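Local coordinates for protein probable oxidoreductase (PDB 4B7C) that probably catalyses NADP-dependent oxidation or reduction of a still unidentified substrate, as a member of the medium-chain dehydrogenase/reductase family, at residues B[140-151]-B[241-249]. Sequence-based numbering, arbitrary orientation.
Sequences ALLDVGQPKNGE and KARIVLCGA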
ATOM      1  N   ALA B 140      -6.565 -11.304  -9.021  1.00 29.34           N
ATOM      2  CA  ALA B 140      -5.821 -10.086  -8.663  1.00 29.89           C
ATOM      3  C   ALA B 140      -6.468  -8.851  -9.278  1.00 31.55           C
ATOM      4  O   ALA B 140      -6.740  -7.867  -8.585  1.00 28.12           O
ATOM      5  CB  ALA B 140      -4.371 -10.205  -9.070  1.00 28.57           C
ATOM      6  N   LEU B 141      -6.771  -8.916 -10.573  1.00 32.43           N
ATOM      7  CA  LEU B 141      -7.397  -7.777 -11.248  1.00 33.06           C
ATOM      8  C   LEU B 141      -8.786  -7.508 -10.722  1.00 33.36           C
ATOM      9  O   LEU B 141      -9.095  -6.400 -10.308  1.00 35.87           O
ATOM     10  CB  LEU B 141      -7.468  -7.977 -12.775  1.00 34.21           C
ATOM     11  CG  LEU B 141      -8.117  -6.805 -13.533  1.00 34.51           C
ATOM     12  CD1 LEU B 141      -7.228  -5.568 -13.423  1.00 33.08           C
ATOM     13  CD2 LEU B 141      -8.382  -7.137 -15.001  1.00 35.89           C
ATOM     14  N   LEU B 142      -9.628  -8.527 -10.739  1.00 33.46           N
ATOM     15  CA  LEU B 142     -11.051  -8.341 -10.455  1.00 32.70           C
ATOM     16  C   LEU B 142     -11.389  -8.177  -8.973  1.00 32.53           C
ATOM     17  O   LEU B 142     -12.251  -7.371  -8.614  1.00 32.52           O
ATOM     18  CB  LEU B 142     -11.872  -9.489 -11.050  1.00 33.48           C
ATOM     19  CG  LEU B 142     -11.765  -9.661 -12.575  1.00 35.37           C
ATOM     20  CD1 LEU B 142     -12.576 -10.873 -13.036  1.00 32.59           C
ATOM     21  CD2 LEU B 142     -12.195  -8.393 -13.303  1.00 35.24           C
ATOM     22  N   ASP B 143     -10.734  -8.945  -8.113  1.00 33.16           N
ATOM     23  CA  ASP B 143     -11.037  -8.873  -6.675  1.00 34.38           C
ATOM     24  C   ASP B 143     -10.268  -7.755  -5.953  1.00 33.79           C
ATOM     25  O   ASP B 143     -10.807  -7.108  -5.073  1.00 34.02           O
ATOM     26  CB  ASP B 143     -10.787 -10.208  -5.980  1.00 35.16           C
ATOM     27  CG  ASP B 143     -11.343 -10.228  -4.566  1.00 34.95           C
ATOM     28  OD1 ASP B 143     -12.582 -10.134  -4.421  1.00 35.43           O
ATOM     29  OD2 ASP B 143     -10.532 -10.319  -3.616  1.00 33.90           O
ATOM     30  N   VAL B 144      -9.023  -7.519  -6.347  1.00 34.05           N
ATOM     31  CA  VAL B 144      -8.190  -6.499  -5.696  1.00 34.03           C
ATOM     32  C   VAL B 144      -8.160  -5.171  -6.478  1.00 35.35           C
ATOM     33  O   VAL B 144      -8.354  -4.089  -5.912  1.00 37.08           O
ATOM     34  CB  VAL B 144      -6.763  -7.027  -5.469  1.00 33.08           C
ATOM     35  CG1 VAL B 144      -5.933  -6.041  -4.654  1.00 31.18           C
ATOM     36  CG2 VAL B 144      -6.816  -8.395  -4.800  1.00 32.15           C
ATOM     37  N   GLY B 145      -7.932  -5.245  -7.784  1.00 35.04           N
ATOM     38  CA  GLY B 145      -7.925  -4.045  -8.629  1.00 35.34           C
ATOM     39  C   GLY B 145      -9.299  -3.421  -8.772  1.00 36.68           C
ATOM     40  O   GLY B 145      -9.434  -2.205  -8.848  1.00 42.24           O
ATOM     41  N   GLN B 146     -10.316  -4.271  -8.838  1.00 39.18           N
ATOM     42  CA  GLN B 146     -11.708  -3.857  -9.032  1.00 41.78           C
ATOM     43  C   GLN B 146     -11.869  -2.791 -10.129  1.00 41.51           C
ATOM     44  O   GLN B 146     -12.396  -1.706  -9.889  1.00 41.53           O
ATOM     45  CB  GLN B 146     -12.309  -3.364  -7.714  1.00 44.33           C
ATOM     46  CG  GLN B 146     -12.280  -4.412  -6.614  1.00 46.21           C
ATOM     47  CD  GLN B 146     -12.908  -3.934  -5.326  1.00 48.85           C
ATOM     48  OE1 GLN B 146     -12.213  -3.554  -4.379  1.00 54.36           O
ATOM     49  NE2 GLN B 146     -14.220  -3.952  -5.282  1.00 48.83           N
ATOM     50  N   PRO B 147     -11.431  -3.110 -11.349  1.00 45.21           N
ATOM     51  CA  PRO B 147     -11.543  -2.120 -12.412  1.00 45.12           C
ATOM     52  C   PRO B 147     -12.989  -1.872 -12.795  1.00 44.69           C
ATOM     53  O   PRO B 147     -13.819  -2.767 -12.702  1.00 46.03           O
ATOM     54  CB  PRO B 147     -10.786  -2.773 -13.570  1.00 45.43           C
ATOM     55  CG  PRO B 147     -11.024  -4.227 -13.367  1.00 46.60           C
ATOM     56  CD  PRO B 147     -11.019  -4.422 -11.871  1.00 43.55           C
ATOM     57  N   LYS B 148     -13.268  -0.646 -13.212  1.00 47.39           N
ATOM     58  CA  LYS B 148     -14.597  -0.254 -13.656  1.00 50.68           C
ATOM     59  C   LYS B 148     -14.547   0.251 -15.093  1.00 49.36           C
ATOM     60  O   LYS B 148     -13.509   0.714 -15.571  1.00 47.92           O
ATOM     61  CB  LYS B 148     -15.173   0.843 -12.757  1.00 54.23           C
ATOM     62  CG  LYS B 148     -15.287   0.463 -11.291  1.00 58.10           C
ATOM     63  CD  LYS B 148     -16.326  -0.623 -11.065  1.00 60.47           C
ATOM     64  CE  LYS B 148     -16.580  -0.813  -9.580  1.00 63.93           C
ATOM     65  NZ  LYS B 148     -16.940  -2.217  -9.218  1.00 64.06           N
ATOM     66  N   ASN B 149     -15.691   0.182 -15.763  1.00 53.20           N
ATOM     67  CA  ASN B 149     -15.831   0.677 -17.140  1.00 54.13           C
ATOM     68  C   ASN B 149     -15.266   2.090 -17.271  1.00 55.13           C
ATOM     69  O   ASN B 149     -15.551   2.963 -16.456  1.00 55.85           O
ATOM     70  CB  ASN B 149     -17.302   0.665 -17.560  1.00 56.83           C
ATOM     71  CG  ASN B 149     -17.512   0.978 -19.029  1.00 58.93           C
ATOM     72  OD1 ASN B 149     -17.038   0.259 -19.910  1.00 67.11           O
ATOM     73  ND2 ASN B 149     -18.272   2.028 -19.296  1.00 60.30           N
ATOM     74  N   GLY B 150     -14.424   2.293 -18.275  1.00 54.47           N
ATOM     75  CA  GLY B 150     -13.860   3.613 -18.565  1.00 51.99           C
ATOM     76  C   GLY B 150     -12.607   3.968 -17.788  1.00 50.90           C
ATOM     77  O   GLY B 150     -11.950   4.970 -18.080  1.00 49.24           O
ATOM     78  N   GLU B 151     -12.255   3.154 -16.798  1.00 48.83           N
ATOM     79  CA  GLU B 151     -11.031   3.398 -16.026  1.00 44.48           C
ATOM     80  C   GLU B 151      -9.802   3.034 -16.835  1.00 41.37           C
ATOM     81  O   GLU B 151      -9.863   2.225 -17.761  1.00 42.41           O
ATOM     82  CB  GLU B 151     -11.027   2.619 -14.704  1.00 44.93           C
ATOM     83  CG  GLU B 151     -11.975   3.185 -13.652  1.00 46.30           C
ATOM     84  CD  GLU B 151     -11.816   2.528 -12.282  1.00 47.87           C
ATOM     85  OE1 GLU B 151     -11.500   1.323 -12.205  1.00 41.41           O
ATOM     86  OE2 GLU B 151     -12.017   3.225 -11.273  1.00 46.00           O
ATOM     87  N   LYS B 241      -7.863   7.704  -5.688  1.00 41.03           N
ATOM     88  CA  LYS B 241      -8.483   6.404  -5.338  1.00 38.90           C
ATOM     89  C   LYS B 241      -8.003   5.239  -6.223  1.00 37.94           C
ATOM     90  O   LYS B 241      -8.714   4.254  -6.428  1.00 37.19           O
ATOM     91  CB  LYS B 241     -10.025   6.485  -5.330  1.00 41.59           C
ATOM     92  CG  LYS B 241     -10.559   7.270  -4.127  1.00 45.02           C
ATOM     93  CD  LYS B 241     -12.033   7.349  -3.849  1.00 49.27           C
ATOM     94  CE  LYS B 241     -12.372   7.470  -2.361  1.00 51.24           C
ATOM     95  NZ  LYS B 241     -12.128   6.267  -1.517  1.00 50.16           N
ATOM     96  N   ALA B 242      -6.778   5.352  -6.723  1.00 35.63           N
ATOM     97  CA  ALA B 242      -6.176   4.298  -7.513  1.00 36.38           C
ATOM     98  C   ALA B 242      -5.994   3.039  -6.681  1.00 37.91           C
ATOM     99  O   ALA B 242      -5.844   3.102  -5.456  1.00 41.65           O
ATOM    100  CB  ALA B 242      -4.828   4.742  -8.040  1.00 32.22           C
ATOM    101  N   ARG B 243      -5.973   1.904  -7.366  1.00 36.41           N
ATOM    102  CA  ARG B 243      -5.650   0.617  -6.749  1.00 34.64           C
ATOM    103  C   ARG B 243      -4.435   0.038  -7.423  1.00 33.31           C
ATOM    104  O   ARG B 243      -4.394  -0.106  -8.648  1.00 35.50           O
ATOM    105  CB  ARG B 243      -6.811  -0.361  -6.857  1.00 34.84           C
ATOM    106  CG  ARG B 243      -7.978  -0.029  -5.948  1.00 36.36           C
ATOM    107  CD  ARG B 243      -8.890   1.031  -6.554  1.00 39.31           C
ATOM    108  NE  ARG B 243      -9.650   0.577  -7.682  1.00 42.73           N
ATOM    109  CZ  ARG B 243     -10.040   1.330  -8.706  1.00 43.24           C
ATOM    110  NH1 ARG B 243      -9.731   2.627  -8.856  1.00 43.81           N
ATOM    111  NH2 ARG B 243     -10.759   0.728  -9.613  1.00 43.03           N
ATOM    112  N   ILE B 244      -3.442  -0.282  -6.612  1.00 32.09           N
ATOM    113  CA  ILE B 244      -2.250  -0.967  -7.062  1.00 32.69           C
ATOM    114  C   ILE B 244      -2.270  -2.385  -6.517  1.00 35.22           C
ATOM    115  O   ILE B 244      -2.312  -2.592  -5.295  1.00 34.13           O
ATOM    116  CB  ILE B 244      -0.964  -0.277  -6.587  1.00 31.36           C
ATOM    117  CG1 ILE B 244      -0.897   1.148  -7.155  1.00 34.21           C
ATOM    118  CG2 ILE B 244       0.261  -1.079  -6.997  1.00 31.43           C
ATOM    119  CD1 ILE B 244       0.396   1.862  -6.833  1.00 32.57           C
ATOM    120  N   VAL B 245      -2.256  -3.366  -7.418  1.00 34.15           N
ATOM    121  CA  VAL B 245      -2.204  -4.759  -7.000  1.00 33.66           C
ATOM    122  C   VAL B 245      -0.825  -5.326  -7.254  1.00 33.25           C
ATOM    123  O   VAL B 245      -0.304  -5.269  -8.374  1.00 34.03           O
ATOM    124  CB  VAL B 245      -3.317  -5.616  -7.653  1.00 34.40           C
ATOM    125  CG1 VAL B 245      -3.303  -5.495  -9.156  1.00 38.08           C
ATOM    126  CG2 VAL B 245      -3.176  -7.067  -7.224  1.00 33.43           C
ATOM    127  N   LEU B 246      -0.224  -5.852  -6.189  1.00 32.29           N
ATOM    128  CA  LEU B 246       1.097  -6.450  -6.252  1.00 31.65           C
ATOM    129  C   LEU B 246       0.979  -7.973  -6.370  1.00 31.89           C
ATOM    130  O   LEU B 246       0.462  -8.643  -5.463  1.00 30.72           O
ATOM    131  CB  LEU B 246       1.922  -6.120  -5.005  1.00 31.80           C
ATOM    132  CG  LEU B 246       2.074  -4.646  -4.652  1.00 33.69           C
ATOM    133  CD1 LEU B 246       2.911  -4.542  -3.373  1.00 31.69           C
ATOM    134  CD2 LEU B 246       2.701  -3.862  -5.800  1.00 32.60           C
ATOM    135  N   CYS B 247       1.467  -8.501  -7.487  1.00 30.38           N
ATOM    136  CA  CYS B 247       1.461  -9.947  -7.751  1.00 31.10           C
ATOM    137  C   CYS B 247       2.849 -10.546  -7.786  1.00 30.97           C
ATOM    138  O   CYS B 247       3.013 -11.750  -7.627  1.00 30.60           O
ATOM    139  CB  CYS B 247       0.797 -10.233  -9.084  1.00 33.93           C
ATOM    140  SG  CYS B 247      -0.960  -9.943  -9.033  1.00 35.85           S
ATOM    141  N   GLY B 248       3.854  -9.699  -7.997  1.00 31.77           N
ATOM    142  CA  GLY B 248       5.237 -10.138  -7.989  1.00 33.05           C
ATOM    143  C   GLY B 248       6.198  -8.984  -8.223  1.00 34.46           C
ATOM    144  O   GLY B 248       5.764  -7.840  -8.385  1.00 35.82           O
ATOM    145  N   ALA B 249       7.492  -9.300  -8.243  1.00 37.15           N
ATOM    146  CA  ALA B 249       8.565  -8.329  -8.533  1.00 40.60           C
ATOM    147  C   ALA B 249       9.765  -8.965  -9.272  1.00 42.40           C
ATOM    148  O   ALA B 249      10.847  -9.201  -8.704  1.00 44.78           O
ATOM    149  CB  ALA B 249       9.023  -7.657  -7.243  1.00 40.41           C
TER
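Arg-243 reaches from strand 242-246 to the C-terminal end of helix 132-145. Bends at chi2 (82°) and chi3 (70°) curl its chain past Gly-145, and Arg-243 NE donates to Gly-145 O at 3.0 Å, tilted from the carbonyl plane. Gln-146 O, 2.9 Å from Arg-243 NH2, lies near the guanidinium plane, while NH2 sits above the plane of that carbonyl. From another direction, also near the guanidinium plane, the syn lone pair of Glu-151 OE1 takes Arg-243 NH2 at 2.8 Å in a salt bridge, the carboxylate turned 43° from the guanidinium. Lys-148 N donates to Glu-151 OE1 (2.8 Å) from above the carboxylate, fixing the acid within its type II turn; Arg-243 NH1 binds Lys-241 O. Arginine suits this place because its several N-H groups serve diverging acceptors, and its charge probably offsets the helix-end dipole. Farther along, Val-245 CG2, turned helixward by standing anti to the backbone N, lies 3.9 Å from Val-144 CG1, branched methyl to methyl. The short Ala-140 CB lets the helix approach Val-245 CG2 (3.8 Å) and Cys-247 SG (3.4 Å). Helix 132-145, leading into first strand 152-155, thus packs on the fifth strand of a six-stranded parallel Rossmann sheet, order 3-2-1-4-5-6.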